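PDB 3VA7: KLLA0E08119p from Kluyveromyces lactis, which is the urea carboxylase part of a longer enzyme that probably carboxylates urea using biotin, ATP and bicarbonate and then hydrolyses the resulting urea-1-carboxylate (allophanate). Local coordinates for residues A1183-I1196 / V1206-I1218. Residues are numbered along the deposited sequence; the frame is centred on the assembly and turned at random.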
ATOM      1  N   ALA A1183      24.083  11.748  17.130  1.00 40.24           N
ATOM      2  CA  ALA A1183      24.461  12.365  18.374  1.00 41.18           C
ATOM      3  C   ALA A1183      25.879  12.934  18.299  1.00 42.96           C
ATOM      4  O   ALA A1183      26.686  12.540  17.423  1.00 43.03           O
ATOM      5  CB  ALA A1183      24.353  11.375  19.448  1.00 40.59           C
ATOM      6  N   ALA A1184      26.184  13.883  19.193  1.00 44.39           N
ATOM      7  CA  ALA A1184      27.560  14.434  19.291  1.00 46.01           C
ATOM      8  C   ALA A1184      28.335  13.697  20.384  1.00 46.80           C
ATOM      9  O   ALA A1184      27.716  13.157  21.313  1.00 47.50           O
ATOM     10  CB  ALA A1184      27.517  15.944  19.555  1.00 46.01           C
ATOM     11  N   VAL A1185      29.660  13.630  20.308  1.00 47.88           N
ATOM     12  CA  VAL A1185      30.373  12.978  21.436  1.00 48.87           C
ATOM     13  C   VAL A1185      30.057  13.712  22.754  1.00 49.40           C
ATOM     14  O   VAL A1185      29.994  14.959  22.808  1.00 48.90           O
ATOM     15  CB  VAL A1185      31.934  12.658  21.199  1.00 49.09           C
ATOM     16  CG1 VAL A1185      32.310  12.758  19.737  1.00 48.11           C
ATOM     17  CG2 VAL A1185      32.891  13.489  22.099  1.00 49.41           C
ATOM     18  N   GLY A1186      29.772  12.916  23.782  1.00 50.53           N
ATOM     19  CA  GLY A1186      29.396  13.428  25.097  1.00 51.33           C
ATOM     20  C   GLY A1186      27.906  13.644  25.309  1.00 52.76           C
ATOM     21  O   GLY A1186      27.494  14.201  26.329  1.00 53.31           O
ATOM     22  N   ASP A1187      27.082  13.218  24.360  1.00 53.42           N
ATOM     23  CA  ASP A1187      25.652  13.385  24.507  1.00 54.03           C
ATOM     24  C   ASP A1187      25.161  12.262  25.362  1.00 54.97           C
ATOM     25  O   ASP A1187      25.723  11.162  25.327  1.00 55.49           O
ATOM     26  CB  ASP A1187      24.947  13.301  23.159  1.00 53.90           C
ATOM     27  CG  ASP A1187      24.950  14.610  22.411  1.00 54.38           C
ATOM     28  OD1 ASP A1187      25.503  15.614  22.932  1.00 54.34           O
ATOM     29  OD2 ASP A1187      24.395  14.615  21.286  1.00 53.87           O
ATOM     30  N   HIS A1188      24.108  12.513  26.136  1.00 56.03           N
ATOM     31  CA  HIS A1188      23.450  11.410  26.816  1.00 56.44           C
ATOM     32  C   HIS A1188      22.495  10.780  25.824  1.00 56.63           C
ATOM     33  O   HIS A1188      21.754  11.482  25.132  1.00 56.82           O
ATOM     34  CB  HIS A1188      22.689  11.880  28.048  1.00 56.42           C
ATOM     35  CG  HIS A1188      21.725  10.861  28.585  1.00 57.40           C
ATOM     36  ND1 HIS A1188      22.136   9.744  29.291  1.00 57.37           N
ATOM     37  CD2 HIS A1188      20.368  10.788  28.514  1.00 57.62           C
ATOM     38  CE1 HIS A1188      21.071   9.034  29.638  1.00 59.08           C
ATOM     39  NE2 HIS A1188      19.988   9.643  29.177  1.00 58.82           N
ATOM     40  N   VAL A1189      22.507   9.458  25.759  1.00 56.88           N
ATOM     41  CA  VAL A1189      21.535   8.741  24.949  1.00 57.38           C
ATOM     42  C   VAL A1189      20.759   7.754  25.792  1.00 58.31           C
ATOM     43  O   VAL A1189      21.286   7.213  26.747  1.00 58.27           O
ATOM     44  CB  VAL A1189      22.195   8.039  23.737  1.00 57.08           C
ATOM     45  CG1 VAL A1189      22.598   9.093  22.717  1.00 57.06           C
ATOM     46  CG2 VAL A1189      23.401   7.222  24.163  1.00 55.19           C
ATOM     47  N   GLU A1190      19.491   7.558  25.461  1.00 59.63           N
ATOM     48  CA  GLU A1190      18.700   6.498  26.076  1.00 60.77           C
ATOM     49  C   GLU A1190      18.897   5.190  25.314  1.00 61.01           C
ATOM     50  O   GLU A1190      19.597   5.149  24.286  1.00 60.96           O
ATOM     51  CB  GLU A1190      17.209   6.876  26.124  1.00 61.34           C
ATOM     52  CG  GLU A1190      16.764   7.583  27.432  1.00 64.34           C
ATOM     53  CD  GLU A1190      17.226   6.820  28.692  1.00 68.08           C
ATOM     54  OE1 GLU A1190      17.062   5.565  28.758  1.00 69.40           O
ATOM     55  OE2 GLU A1190      17.776   7.479  29.605  1.00 69.28           O
ATOM     56  N   ALA A1191      18.304   4.109  25.832  1.00 61.16           N
ATOM     57  CA  ALA A1191      18.159   2.880  25.048  1.00 60.21           C
ATOM     58  C   ALA A1191      17.266   3.197  23.831  1.00 59.36           C
ATOM     59  O   ALA A1191      16.152   3.713  23.988  1.00 58.92           O
ATOM     60  CB  ALA A1191      17.564   1.770  25.889  1.00 60.35           C
ATOM     61  N   GLY A1192      17.774   2.930  22.627  1.00 58.33           N
ATOM     62  CA  GLY A1192      16.955   3.083  21.428  1.00 56.74           C
ATOM     63  C   GLY A1192      17.400   4.258  20.599  1.00 55.51           C
ATOM     64  O   GLY A1192      17.539   4.138  19.382  1.00 56.60           O
ATOM     65  N   ASP A1193      17.648   5.382  21.265  1.00 53.03           N
ATOM     66  CA  ASP A1193      18.168   6.592  20.637  1.00 50.48           C
ATOM     67  C   ASP A1193      19.266   6.368  19.593  1.00 49.00           C
ATOM     68  O   ASP A1193      20.207   5.565  19.786  1.00 48.14           O
ATOM     69  CB  ASP A1193      18.697   7.530  21.721  1.00 50.64           C
ATOM     70  CG  ASP A1193      17.585   8.305  22.444  1.00 51.17           C
ATOM     71  OD1 ASP A1193      16.360   8.008  22.319  1.00 47.79           O
ATOM     72  OD2 ASP A1193      17.971   9.248  23.161  1.00 54.44           O
ATOM     73  N   GLY A1194      19.153   7.107  18.489  1.00 46.67           N
ATOM     74  CA  GLY A1194      20.066   6.915  17.381  1.00 43.98           C
ATOM     75  C   GLY A1194      21.423   7.494  17.670  1.00 41.86           C
ATOM     76  O   GLY A1194      21.498   8.470  18.371  1.00 42.00           O
ATOM     77  N   VAL A1195      22.492   6.911  17.116  1.00 40.21           N
ATOM     78  CA  VAL A1195      23.855   7.441  17.316  1.00 38.50           C
ATOM     79  C   VAL A1195      24.505   7.849  16.026  1.00 37.65           C
ATOM     80  O   VAL A1195      25.008   8.971  15.929  1.00 36.97           O
ATOM     81  CB  VAL A1195      24.813   6.437  17.956  1.00 38.94           C
ATOM     82  CG1 VAL A1195      26.185   7.125  18.260  1.00 36.53           C
ATOM     83  CG2 VAL A1195      24.183   5.784  19.207  1.00 38.63           C
ATOM     84  N   ILE A1196      24.534   6.917  15.060  1.00 35.97           N
ATOM     85  CA  ILE A1196      24.976   7.225  13.699  1.00 34.42           C
ATOM     86  C   ILE A1196      24.075   6.685  12.562  1.00 34.12           C
ATOM     87  O   ILE A1196      23.261   5.784  12.761  1.00 33.66           O
ATOM     88  CB  ILE A1196      26.437   6.814  13.451  1.00 34.60           C
ATOM     89  CG1 ILE A1196      26.525   5.312  13.168  1.00 35.51           C
ATOM     90  CG2 ILE A1196      27.329   7.241  14.592  1.00 31.91           C
ATOM     91  CD1 ILE A1196      27.357   4.990  11.967  1.00 33.74           C
ATOM     92  N   VAL A1206      19.897   3.708  10.746  1.00 45.43           N
ATOM     93  CA  VAL A1206      20.265   4.231  12.024  1.00 47.63           C
ATOM     94  C   VAL A1206      20.879   3.082  12.828  1.00 49.35           C
ATOM     95  O   VAL A1206      20.224   2.059  13.062  1.00 50.02           O
ATOM     96  CB  VAL A1206      19.023   4.805  12.757  1.00 46.91           C
ATOM     97  CG1 VAL A1206      19.300   4.978  14.225  1.00 47.51           C
ATOM     98  CG2 VAL A1206      18.614   6.121  12.138  1.00 45.14           C
ATOM     99  N   VAL A1207      22.133   3.231  13.244  1.00 50.68           N
ATOM    100  CA  VAL A1207      22.655   2.334  14.285  1.00 52.38           C
ATOM    101  C   VAL A1207      22.456   3.034  15.632  1.00 53.07           C
ATOM    102  O   VAL A1207      22.873   4.154  15.807  1.00 53.80           O
ATOM    103  CB  VAL A1207      24.132   1.829  14.007  1.00 52.32           C
ATOM    104  CG1 VAL A1207      25.032   2.961  13.627  1.00 52.54           C
ATOM    105  CG2 VAL A1207      24.701   1.048  15.196  1.00 51.78           C
ATOM    106  N   GLY A1208      21.781   2.381  16.559  1.00 54.24           N
ATOM    107  CA  GLY A1208      21.427   3.016  17.811  1.00 55.66           C
ATOM    108  C   GLY A1208      21.939   2.383  19.100  1.00 56.86           C
ATOM    109  O   GLY A1208      22.286   1.214  19.154  1.00 56.43           O
ATOM    110  N   ALA A1209      21.948   3.201  20.147  1.00 58.31           N
ATOM    111  CA  ALA A1209      22.305   2.804  21.489  1.00 59.65           C
ATOM    112  C   ALA A1209      21.443   1.666  22.060  1.00 61.00           C
ATOM    113  O   ALA A1209      20.178   1.756  22.088  1.00 60.06           O
ATOM    114  CB  ALA A1209      22.234   4.020  22.397  1.00 59.29           C
ATOM    115  N   THR A1210      22.161   0.629  22.540  1.00 62.97           N
ATOM    116  CA  THR A1210      21.591  -0.557  23.234  1.00 64.88           C
ATOM    117  C   THR A1210      20.988  -0.180  24.565  1.00 65.71           C
ATOM    118  O   THR A1210      19.771  -0.340  24.760  1.00 65.82           O
ATOM    119  CB  THR A1210      22.656  -1.618  23.505  1.00 65.13           C
ATOM    120  OG1 THR A1210      23.210  -2.067  22.260  1.00 66.00           O
ATOM    121  CG2 THR A1210      22.069  -2.824  24.326  1.00 66.24           C
ATOM    122  N   LYS A1211      21.854   0.303  25.470  1.00 66.61           N
ATOM    123  CA  LYS A1211      21.442   0.873  26.773  1.00 67.53           C
ATOM    124  C   LYS A1211      21.872   2.344  26.887  1.00 66.86           C
ATOM    125  O   LYS A1211      22.800   2.772  26.178  1.00 67.16           O
ATOM    126  CB  LYS A1211      22.005   0.048  27.952  1.00 68.17           C
ATOM    127  CG  LYS A1211      21.237   0.220  29.302  1.00 71.00           C
ATOM    128  CD  LYS A1211      21.976   1.152  30.307  1.00 73.53           C
ATOM    129  CE  LYS A1211      21.145   1.399  31.566  1.00 75.40           C
ATOM    130  NZ  LYS A1211      20.778   0.111  32.243  1.00 77.73           N
ATOM    131  N   SER A1212      21.192   3.093  27.768  1.00 65.65           N
ATOM    132  CA  SER A1212      21.504   4.513  28.083  1.00 64.43           C
ATOM    133  C   SER A1212      22.967   4.795  28.512  1.00 62.58           C
ATOM    134  O   SER A1212      23.657   3.877  28.932  1.00 62.46           O
ATOM    135  CB  SER A1212      20.472   5.105  29.076  1.00 64.77           C
ATOM    136  OG  SER A1212      20.231   4.262  30.196  1.00 66.70           O
ATOM    137  N   GLY A1213      23.422   6.049  28.386  1.00 61.11           N
ATOM    138  CA  GLY A1213      24.847   6.427  28.573  1.00 59.62           C
ATOM    139  C   GLY A1213      25.275   7.707  27.849  1.00 58.74           C
ATOM    140  O   GLY A1213      24.433   8.460  27.377  1.00 58.83           O
ATOM    141  N   LYS A1214      26.582   7.955  27.780  1.00 57.85           N
ATOM    142  CA  LYS A1214      27.151   9.136  27.138  1.00 57.84           C
ATOM    143  C   LYS A1214      27.965   8.678  25.970  1.00 57.27           C
ATOM    144  O   LYS A1214      28.781   7.752  26.112  1.00 56.67           O
ATOM    145  CB  LYS A1214      28.166   9.851  28.047  1.00 58.74           C
ATOM    146  CG  LYS A1214      27.729  11.117  28.796  1.00 61.43           C
ATOM    147  CD  LYS A1214      28.952  11.774  29.500  1.00 64.88           C
ATOM    148  CE  LYS A1214      28.567  12.428  30.842  1.00 65.09           C
ATOM    149  NZ  LYS A1214      29.788  12.575  31.692  1.00 65.37           N
ATOM    150  N   VAL A1215      27.823   9.366  24.839  1.00 56.59           N
ATOM    151  CA  VAL A1215      28.602   9.023  23.647  1.00 56.04           C
ATOM    152  C   VAL A1215      30.063   9.341  23.858  1.00 56.08           C
ATOM    153  O   VAL A1215      30.455  10.502  23.908  1.00 55.52           O
ATOM    154  CB  VAL A1215      28.097   9.755  22.380  1.00 56.11           C
ATOM    155  CG1 VAL A1215      28.809   9.217  21.124  1.00 53.51           C
ATOM    156  CG2 VAL A1215      26.574   9.624  22.279  1.00 54.61           C
ATOM    157  N   TYR A1216      30.870   8.297  23.982  1.00 56.77           N
ATOM    158  CA  TYR A1216      32.308   8.499  24.212  1.00 57.90           C
ATOM    159  C   TYR A1216      33.093   8.747  22.937  1.00 56.92           C
ATOM    160  O   TYR A1216      33.879   9.686  22.871  1.00 57.04           O
ATOM    161  CB  TYR A1216      32.940   7.363  25.051  1.00 58.94           C
ATOM    162  CG  TYR A1216      34.441   7.568  25.346  1.00 63.81           C
ATOM    163  CD1 TYR A1216      34.935   8.802  25.844  1.00 67.75           C
ATOM    164  CD2 TYR A1216      35.365   6.535  25.117  1.00 65.47           C
ATOM    165  CE1 TYR A1216      36.318   8.982  26.087  1.00 69.89           C
ATOM    166  CE2 TYR A1216      36.732   6.708  25.364  1.00 67.52           C
ATOM    167  CZ  TYR A1216      37.200   7.916  25.845  1.00 69.35           C
ATOM    168  OH  TYR A1216      38.551   8.055  26.072  1.00 71.05           O
ATOM    169  N   LYS A1217      32.887   7.886  21.941  1.00 56.50           N
ATOM    170  CA  LYS A1217      33.518   8.042  20.631  1.00 55.41           C
ATOM    171  C   LYS A1217      32.613   7.579  19.483  1.00 54.04           C
ATOM    172  O   LYS A1217      31.839   6.618  19.620  1.00 53.15           O
ATOM    173  CB  LYS A1217      34.860   7.308  20.584  1.00 55.85           C
ATOM    174  CG  LYS A1217      35.746   7.671  19.373  1.00 58.18           C
ATOM    175  CD  LYS A1217      36.833   6.617  19.163  1.00 59.23           C
ATOM    176  CE  LYS A1217      38.071   7.213  18.541  1.00 61.72           C
ATOM    177  NZ  LYS A1217      39.095   6.136  18.401  1.00 66.60           N
ATOM    178  N   ILE A1218      32.746   8.291  18.358  1.00 52.78           N
ATOM    179  CA  ILE A1218      32.099   7.968  17.100  1.00 51.04           C
ATOM    180  C   ILE A1218      33.185   7.725  16.063  1.00 50.03           C
ATOM    181  O   ILE A1218      33.931   8.654  15.701  1.00 49.22           O
ATOM    182  CB  ILE A1218      31.174   9.115  16.671  1.00 51.22           C
ATOM    183  CG1 ILE A1218      29.837   9.000  17.385  1.00 50.26           C
ATOM    184  CG2 ILE A1218      30.893   9.075  15.175  1.00 52.83           C
ATOM    185  CD1 ILE A1218      29.052  10.263  17.321  1.00 51.13           C
TER
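The carbonyl O of V1207 takes two backbone donors, V1195 N at 3.1 Å and, more weakly, I1196 N. Two consecutive residues of strand 1194-1196 thus face one residue opposite, which defines a classic beta bulge; V1207 N returns a bond to I1196 O at 2.8 Å. On the other side of the bulge, A1209 is paired with the loop at 1191-1193: G1192 N donates to A1209 O, and A1209 N to D1193 O. Further on, V1189 and G1213 form an antiparallel hydrogen-bonded pair, with V1189 N to G1213 O at 2.7 Å and an N-H...O angle of 165°. V1215 N then bonds D1187 O, at the end of a type II turn from A1184 to D1187, where D1187 OD2 accepts A1184 N from above the carboxylate plane. Strands 1188-1189 and 1213-1218 pair in one four-stranded antiparallel sheet, 1194-1196 and 1206-1208 in another, with the A1209 bonds in the loops linking them: the flattened beta sandwich of biotinyl domains, here the domain whose K1202 carries biotin, in the hairpin between the segments. Within the first sheet, on its interior side, V1189 CG1 meets V1215 CG2, the two side chains roughly perpendicular, while V1189 CG2 packs on A1209 CB (3.8 Å). Aliphatic contacts bridge the sheets. V1195 holds CG1 anti to its backbone N (chi1 -174°), which brings that methyl to 4.2 Å from CG1 of I1218; its other methyl, CG2, lies against A1209. I1196 and I1218 run alongside each other, oppositely directed, CG2 to CG2 at 4.1 Å. E1190 OE2 lies close to the plane of the H1188 ring, whose NE2 donates to it at 3.1 Å from above the carboxylate plane, and this carboxylate rests beside S1212 CB.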